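Local coordinates for carbonic anhydrase (Sordaria macrospora, PDB 4O1J) that catalyses the reversible hydration of carbon dioxide to hydrogencarbonate as a zinc-dependent, tetrameric beta-class carbonic anhydrase, at the interface of chains A and B and the interface of chains A and C. Coordinates in Å, arbitrary orientation; residue numbers count along the deposited sequence, not the author numbering. Chains: chain A/B/C, Carbonic anhydrase.

Contact 1: the interface of chains A and B. Residues chain A 86-87, 92, 176, 178; chain B 133-134, 136-137.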
loop_
_atom_site.group_PDB
_atom_site.type_symbol
_atom_site.label_atom_id
_atom_site.label_comp_id
_atom_site.label_asym_id
_atom_site.label_seq_id
_atom_site.Cartn_x
_atom_site.Cartn_y
_atom_site.Cartn_z
ATOM N N PRO A 86 0.881 -10.058 0.140
ATOM C CA PRO A 86 0.271 -10.200 1.467
ATOM C C PRO A 86 -0.272 -8.904 2.080
ATOM O O PRO A 86 -1.395 -8.917 2.580
ATOM C CB PRO A 86 1.426 -10.746 2.312
ATOM C CG PRO A 86 2.225 -11.543 1.338
ATOM C CD PRO A 86 2.176 -10.757 0.057
ATOM N N THR A 87 0.483 -7.810 2.030
ATOM C CA THR A 87 0.049 -6.585 2.703
ATOM C C THR A 87 -0.603 -5.576 1.770
ATOM O O THR A 87 -0.968 -4.483 2.205
ATOM C CB THR A 87 1.212 -5.861 3.427
ATOM O OG1 THR A 87 2.175 -5.411 2.469
ATOM C CG2 THR A 87 1.887 -6.773 4.455
ATOM N N THR A 92 -6.439 -6.968 -1.302
ATOM C CA THR A 92 -7.078 -7.543 -0.125
ATOM C C THR A 92 -8.507 -7.042 0.029
ATOM O O THR A 92 -9.370 -7.755 0.543
ATOM C CB THR A 92 -6.289 -7.208 1.155
ATOM O OG1 THR A 92 -4.926 -7.623 0.990
ATOM C CG2 THR A 92 -6.899 -7.905 2.376
ATOM N N ASN A 176 -2.910 -18.487 2.337
ATOM C CA ASN A 176 -2.602 -18.043 3.698
ATOM C C ASN A 176 -3.423 -16.834 4.149
ATOM O O ASN A 176 -3.375 -16.431 5.311
ATOM C CB ASN A 176 -1.112 -17.743 3.817
ATOM C CG ASN A 176 -0.270 -18.999 3.764
ATOM O OD1 ASN A 176 -0.733 -20.086 4.132
ATOM N ND2 ASN A 176 0.961 -18.871 3.263
ATOM N N PRO A 178 -6.468 -14.973 5.585
ATOM C CA PRO A 178 -7.402 -15.421 6.630
ATOM C C PRO A 178 -8.855 -15.582 6.156
ATOM O O PRO A 178 -9.522 -16.543 6.548
ATOM C CB PRO A 178 -7.318 -14.306 7.683
ATOM C CG PRO A 178 -6.110 -13.515 7.341
ATOM C CD PRO A 178 -5.930 -13.632 5.867
ATOM N N THR B 133 -4.161 -8.231 8.017
ATOM C CA THR B 133 -3.524 -8.144 6.719
ATOM C C THR B 133 -2.064 -7.691 6.860
ATOM O O THR B 133 -1.177 -8.210 6.180
ATOM C CB THR B 133 -4.289 -7.185 5.798
ATOM O OG1 THR B 133 -5.633 -7.650 5.650
ATOM C CG2 THR B 133 -3.629 -7.098 4.434
ATOM N N TRP B 134 -1.821 -6.733 7.751
ATOM C CA TRP B 134 -0.473 -6.220 7.969
ATOM C C TRP B 134 0.463 -7.278 8.551
ATOM O O TRP B 134 1.623 -7.376 8.155
ATOM C CB TRP B 134 -0.501 -4.998 8.890
ATOM C CG TRP B 134 0.871 -4.499 9.216
ATOM C CD1 TRP B 134 1.551 -4.665 10.391
ATOM C CD2 TRP B 134 1.750 -3.780 8.343
ATOM N NE1 TRP B 134 2.793 -4.082 10.304
ATOM C CE2 TRP B 134 2.940 -3.534 9.057
ATOM C CE3 TRP B 134 1.647 -3.321 7.026
ATOM C CZ2 TRP B 134 4.013 -2.850 8.500
ATOM C CZ3 TRP B 134 2.711 -2.643 6.475
ATOM C CH2 TRP B 134 3.881 -2.414 7.209
ATOM N N LEU B 136 0.263 -10.413 8.126
ATOM C CA LEU B 136 0.247 -11.615 7.298
ATOM C C LEU B 136 1.644 -12.186 6.984
ATOM O O LEU B 136 1.821 -13.403 7.027
ATOM C CB LEU B 136 -0.520 -11.345 6.000
ATOM C CG LEU B 136 -1.011 -12.608 5.295
ATOM C CD1 LEU B 136 -1.925 -13.388 6.223
ATOM C CD2 LEU B 136 -1.728 -12.259 4.000
ATOM N N PRO B 137 2.641 -11.327 6.672
ATOM C CA PRO B 137 3.963 -11.931 6.458
ATOM C C PRO B 137 4.594 -12.504 7.729
ATOM O O PRO B 137 5.502 -13.330 7.642
ATOM C CB PRO B 137 4.802 -10.765 5.917
ATOM C CG PRO B 137 4.081 -9.545 6.305
ATOM C CD PRO B 137 2.632 -9.911 6.259
#

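Contact 2: the interface of chains A and C. Residues chain A 57-59, 79-80, 131; chain C 75-76, 93-94, 97.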
loop_
_atom_site.group_PDB
_atom_site.type_symbol
_atom_site.label_atom_id
_atom_site.label_comp_id
_atom_site.label_asym_id
_atom_site.label_seq_id
_atom_site.Cartn_x
_atom_site.Cartn_y
_atom_site.Cartn_z
ATOM N N SER A 57 -3.199 -7.053 -15.857
ATOM C CA SER A 57 -3.819 -5.897 -16.487
ATOM C C SER A 57 -3.762 -5.953 -18.009
ATOM O O SER A 57 -4.479 -5.210 -18.684
ATOM C CB SER A 57 -3.125 -4.617 -15.999
ATOM O OG SER A 57 -3.565 -4.253 -14.702
ATOM N N ASP A 58 -2.918 -6.854 -18.518
ATOM C CA ASP A 58 -2.698 -7.095 -19.945
ATOM C C ASP A 58 -3.974 -6.955 -20.771
ATOM O O ASP A 58 -5.028 -7.494 -20.409
ATOM C CB ASP A 58 -2.109 -8.498 -20.130
ATOM C CG ASP A 58 -1.361 -8.663 -21.440
ATOM O OD1 ASP A 58 -2.022 -8.769 -22.499
ATOM O OD2 ASP A 58 -0.106 -8.706 -21.407
ATOM N N SER A 59 -3.879 -6.223 -21.877
ATOM C CA SER A 59 -5.050 -5.947 -22.704
ATOM C C SER A 59 -5.573 -7.224 -23.363
ATOM O O SER A 59 -6.734 -7.303 -23.771
ATOM C CB SER A 59 -4.729 -4.890 -23.773
ATOM O OG SER A 59 -3.650 -5.282 -24.610
ATOM N N ASN A 79 -4.072 -6.423 -11.941
ATOM C CA ASN A 79 -2.925 -5.542 -11.765
ATOM C C ASN A 79 -1.760 -5.984 -12.636
ATOM O O ASN A 79 -1.884 -6.919 -13.425
ATOM C CB ASN A 79 -2.503 -5.486 -10.297
ATOM C CG ASN A 79 -2.142 -6.847 -9.738
ATOM O OD1 ASN A 79 -1.219 -7.516 -10.217
ATOM N ND2 ASN A 79 -2.847 -7.252 -8.689
ATOM N N ILE A 80 -0.626 -5.309 -12.496
ATOM C CA ILE A 80 0.557 -5.679 -13.257
ATOM C C ILE A 80 1.058 -7.070 -12.874
ATOM O O ILE A 80 1.406 -7.316 -11.722
ATOM C CB ILE A 80 1.683 -4.655 -13.069
ATOM C CG1 ILE A 80 1.242 -3.302 -13.628
ATOM C CG2 ILE A 80 2.956 -5.124 -13.768
ATOM C CD1 ILE A 80 0.819 -3.344 -15.091
ATOM N N LEU A 131 7.648 0.542 -10.389
ATOM C CA LEU A 131 7.553 -0.818 -10.931
ATOM C C LEU A 131 8.531 -1.848 -10.357
ATOM O O LEU A 131 8.185 -3.015 -10.229
ATOM C CB LEU A 131 7.704 -0.767 -12.455
ATOM C CG LEU A 131 6.455 -0.251 -13.183
ATOM C CD1 LEU A 131 6.796 0.372 -14.527
ATOM C CD2 LEU A 131 5.451 -1.378 -13.367
ATOM N N PHE C 75 -6.179 -2.038 -21.804
ATOM C CA PHE C 75 -5.327 -2.359 -20.655
ATOM C C PHE C 75 -6.059 -1.950 -19.375
ATOM O O PHE C 75 -6.441 -0.795 -19.253
ATOM C CB PHE C 75 -4.001 -1.605 -20.793
ATOM C CG PHE C 75 -2.884 -2.141 -19.948
ATOM C CD1 PHE C 75 -2.282 -3.357 -20.247
ATOM C CD2 PHE C 75 -2.399 -1.403 -18.878
ATOM C CE1 PHE C 75 -1.232 -3.839 -19.478
ATOM C CE2 PHE C 75 -1.351 -1.876 -18.105
ATOM C CZ PHE C 75 -0.768 -3.096 -18.404
ATOM N N VAL C 76 -6.279 -2.854 -18.420
ATOM C CA VAL C 76 -7.199 -2.478 -17.340
ATOM C C VAL C 76 -6.716 -2.743 -15.910
ATOM O O VAL C 76 -6.027 -3.723 -15.623
ATOM C CB VAL C 76 -8.601 -3.173 -17.530
ATOM C CG1 VAL C 76 -8.613 -4.052 -18.759
ATOM C CG2 VAL C 76 -9.030 -3.978 -16.307
ATOM N N ALA C 93 1.310 1.368 -10.355
ATOM C CA ALA C 93 2.087 0.487 -11.217
ATOM C C ALA C 93 1.401 0.292 -12.572
ATOM O O ALA C 93 2.053 0.342 -13.621
ATOM C CB ALA C 93 2.314 -0.852 -10.536
ATOM N N VAL C 94 0.083 0.096 -12.547
ATOM C CA VAL C 94 -0.672 -0.114 -13.778
ATOM C C VAL C 94 -0.640 1.151 -14.618
ATOM O O VAL C 94 -0.432 1.095 -15.831
ATOM C CB VAL C 94 -2.147 -0.507 -13.509
ATOM C CG1 VAL C 94 -2.898 -0.636 -14.814
ATOM C CG2 VAL C 94 -2.227 -1.805 -12.715
ATOM N N TYR C 97 2.927 1.623 -16.121
ATOM C CA TYR C 97 3.197 0.697 -17.215
ATOM C C TYR C 97 2.386 1.072 -18.453
ATOM O O TYR C 97 2.885 1.006 -19.580
ATOM C CB TYR C 97 2.888 -0.740 -16.804
ATOM C CG TYR C 97 3.544 -1.760 -17.704
ATOM C CD1 TYR C 97 4.842 -2.190 -17.455
ATOM C CD2 TYR C 97 2.881 -2.284 -18.811
ATOM C CE1 TYR C 97 5.461 -3.119 -18.272
ATOM C CE2 TYR C 97 3.494 -3.216 -19.642
ATOM C CZ TYR C 97 4.786 -3.630 -19.364
ATOM O OH TYR C 97 5.416 -4.553 -20.172
#

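Contact 3: the interface of chains A and C. Residues chain A 43-44, 46-47; chain C 60, 114, 198.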
loop_
_atom_site.group_PDB
_atom_site.type_symbol
_atom_site.label_atom_id
_atom_site.label_comp_id
_atom_site.label_asym_id
_atom_site.label_seq_id
_atom_site.Cartn_x
_atom_site.Cartn_y
_atom_site.Cartn_z
ATOM N N LEU A 43 -29.792 -6.918 -14.545
ATOM C CA LEU A 43 -28.413 -6.606 -14.175
ATOM C C LEU A 43 -28.354 -5.553 -13.086
ATOM O O LEU A 43 -27.554 -5.645 -12.155
ATOM C CB LEU A 43 -27.618 -6.095 -15.373
ATOM C CG LEU A 43 -26.586 -7.040 -15.972
ATOM C CD1 LEU A 43 -25.560 -6.250 -16.762
ATOM C CD2 LEU A 43 -25.932 -7.881 -14.900
ATOM N N ALA A 44 -29.200 -4.543 -13.223
ATOM C CA ALA A 44 -29.205 -3.426 -12.301
ATOM C C ALA A 44 -29.755 -3.808 -10.930
ATOM O O ALA A 44 -29.585 -3.062 -9.959
ATOM C CB ALA A 44 -30.003 -2.282 -12.889
ATOM N N GLY A 46 -28.869 -6.421 -9.018
ATOM C CA GLY A 46 -27.833 -6.880 -8.118
ATOM C C GLY A 46 -26.940 -7.855 -8.840
ATOM O O GLY A 46 -27.153 -8.153 -10.014
ATOM N N GLN A 47 -25.944 -8.374 -8.139
ATOM C CA GLN A 47 -25.025 -9.317 -8.752
ATOM C C GLN A 47 -24.844 -10.544 -7.879
ATOM O O GLN A 47 -24.935 -10.474 -6.648
ATOM C CB GLN A 47 -23.668 -8.659 -9.024
ATOM C CG GLN A 47 -22.891 -8.281 -7.764
ATOM C CD GLN A 47 -21.603 -7.539 -8.065
ATOM O OE1 GLN A 47 -20.819 -7.952 -8.918
ATOM N NE2 GLN A 47 -21.383 -6.432 -7.370
ATOM N N ARG C 60 -20.522 -6.849 -13.087
ATOM C CA ARG C 60 -21.370 -6.331 -14.142
ATOM C C ARG C 60 -20.645 -5.294 -15.005
ATOM O O ARG C 60 -21.232 -4.712 -15.916
ATOM C CB ARG C 60 -22.630 -5.736 -13.524
ATOM C CG ARG C 60 -23.337 -6.702 -12.590
ATOM C CD ARG C 60 -24.405 -6.003 -11.783
ATOM N NE ARG C 60 -23.833 -5.169 -10.732
ATOM C CZ ARG C 60 -24.539 -4.355 -9.951
ATOM N NH1 ARG C 60 -25.854 -4.253 -10.104
ATOM N NH2 ARG C 60 -23.926 -3.632 -9.023
ATOM N N ALA C 114 -25.308 1.403 -8.845
ATOM C CA ALA C 114 -25.448 0.255 -7.942
ATOM C C ALA C 114 -24.084 -0.239 -7.460
ATOM O O ALA C 114 -23.862 -1.442 -7.322
ATOM C CB ALA C 114 -26.222 -0.878 -8.610
ATOM N N ILE C 198 -25.899 0.866 -15.430
ATOM C CA ILE C 198 -26.205 -0.540 -15.681
ATOM C C ILE C 198 -27.635 -0.770 -16.165
ATOM O O ILE C 198 -27.879 -1.632 -17.012
ATOM C CB ILE C 198 -25.949 -1.386 -14.416
ATOM C CG1 ILE C 198 -24.499 -1.203 -13.959
ATOM C CG2 ILE C 198 -26.236 -2.856 -14.671
ATOM C CD1 ILE C 198 -24.110 -2.053 -12.786
#

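Contact 1: the interface of chains A and B
A purely van der Waals patch of a two-fold symmetric interface between identical subunits, this contact sets A:Pro86, A:Thr87 and A:Thr92 against B:Thr133, B:Leu136 and B:Pro137 and helps join chains A and B within the tetramer. No nitrogen or oxygen of one chain comes within bonding range of the other, so this patch relies on shape. B:Leu136 supplies a forked group whose two branches touch different elements. Its CG stands anti to the backbone N (chi1 -160°), which directs the methyls toward chain A. CD2 lies against the CA, CB and carbonyl of A:Pro86, 3.8 Å from A:Pro86 CA. CD1 lies 3.5 Å from the backbone O of A:Asn176, at the end of helix 155-176, and meets the ring CD of A:Pro178 at 4.0 Å, the two side chains crossing obliquely. Farther along, A:Thr92 and B:Thr133 meet tip to tip, with A:Thr92 CG2 3.9 Å from B:Thr133 CG2. With B:Thr133 OG1 beside the backbone N (chi1 -59°), CG2 stands anti to that N and also reaches to 3.4 Å from the carbonyl O of A:Pro86. On the remaining flank A:Thr87 CG2 meets B:Pro137 CD at 3.7 Å, the side chains crossing at about a right angle, and approaches the backbone O of B:Trp134. For the protein, the patch supplies a seam without cross-chain hydrogen bonds that fits residues 133-137 to a neighbouring subunit's 86-92 segment and 176-178 helix junction.

Contact 2: the interface of chains A and C
A:Ser57 grips C:Val76 through its backbone carbonyl and its side-chain hydroxyl, fastening the tight part of this subunit interface. C:Val76 N donates to A:Ser57 O at 3.0 Å. In return, the A:Ser57 hydroxyl OG donates to C:Val76 O at 2.7 Å from above that carbonyl plane, 36° out of it. With OG anti to its carbonyl carbon (chi1 -78°), the hydroxyl also faces the C:Val94 methyls. The ring of C:Phe75 extends the grip: A:Ser57 CB lies 3.7 Å over one face, offset toward the rim, while ring atom CE1 reaches A:Asp58 CA at 3.6 Å. The side chains of A:Ile80 and C:Phe75 cross at about a right angle, with A:Ile80 CD1 at the CZ tip of the ring, 3.7 Å away, and equally near C:Tyr97 CB; its CG1 rests on C:Val94 CA. The contact thins out at both ends, where A:Leu131 CD2 stays 3.8 Å from C:Ala93 O and A:Ser59 CB 4.1 Å from C:Phe75 CA. In the fold, the 3-10 turn 80-82 and the loop after strand 51-56 of chain A lie against strand 74-79 and helix 89-100 of chain C; A:Ser57, A:Asp58 and A:Ser59 belong to the Cys-Ser-Asp-Ser-Arg motif, directly after zinc ligand Cys56.

Contact 3: the interface of chains A and C
A:Leu43 and C:Ile198 form the apolar centre, their side chains crossing at about a right angle with A:Leu43 CB 3.6 Å from C:Ile198 CG2. The same methyl lies 3.8 Å from A:Ala44 CA. Outward from there, A:Leu43 and C:Arg60 slide past each other in opposite directions, A:Leu43 CD2 packing 3.7 Å from C:Arg60 CG. The arginine chain bends at chi3 (-74°), turning its guanidinium toward the end of helix 39-43. One face of that flat group is capped by C:Ile198 CD1, 3.6 Å above its centre, while A:Gln47 crosses the arginine stem with A:Gln47 CB 3.9 Å from C:Arg60 CD. At the polar rim, C:Arg60 NH1 donates to A:Leu43 O at 3.0 Å; the bond is nearly straight (169° at H) and lies in both the carbonyl and guanidinium planes. C:Arg60 NH2 donates within its own chain to C:Ala114 O at 2.8 Å, a more bent bond (130° at H) that meets this carbonyl from above its plane and fixes the rotation of the guanidinium. An alanine at C:Arg60 would probably leave A:Leu43 O without this donor and open a gap beside A:Leu43 CD2 and A:Gln47. For the protein, the site ties the 43-47 segment to C:Arg60, the arginine of the family's Asp-Arg dyad with Asp58, itself held by C:Ala114 next to zinc ligand Cys115, so assembly may steady the active site.

Chain A takes part in all three contacts: contact 1 joins it to chain B, whereas contacts 2 and 3 are patches of its interface with chain C. Their C-alpha centres lie about 22 Å apart for contacts 1 and 2, 25 Å for contacts 2 and 3, and 30 Å for contacts 1 and 3. Helices 89-100 and 131-134 contribute to both contact 1 and contact 2, so these elements serve two different interfaces. A:57-59 in contact 2 and C:60 in contact 3 come from different copies; by two-fold symmetry each subunit's 57-60 stretch serves both patches. The contacts contribute to the tetramer and may couple assembly to active-site shape.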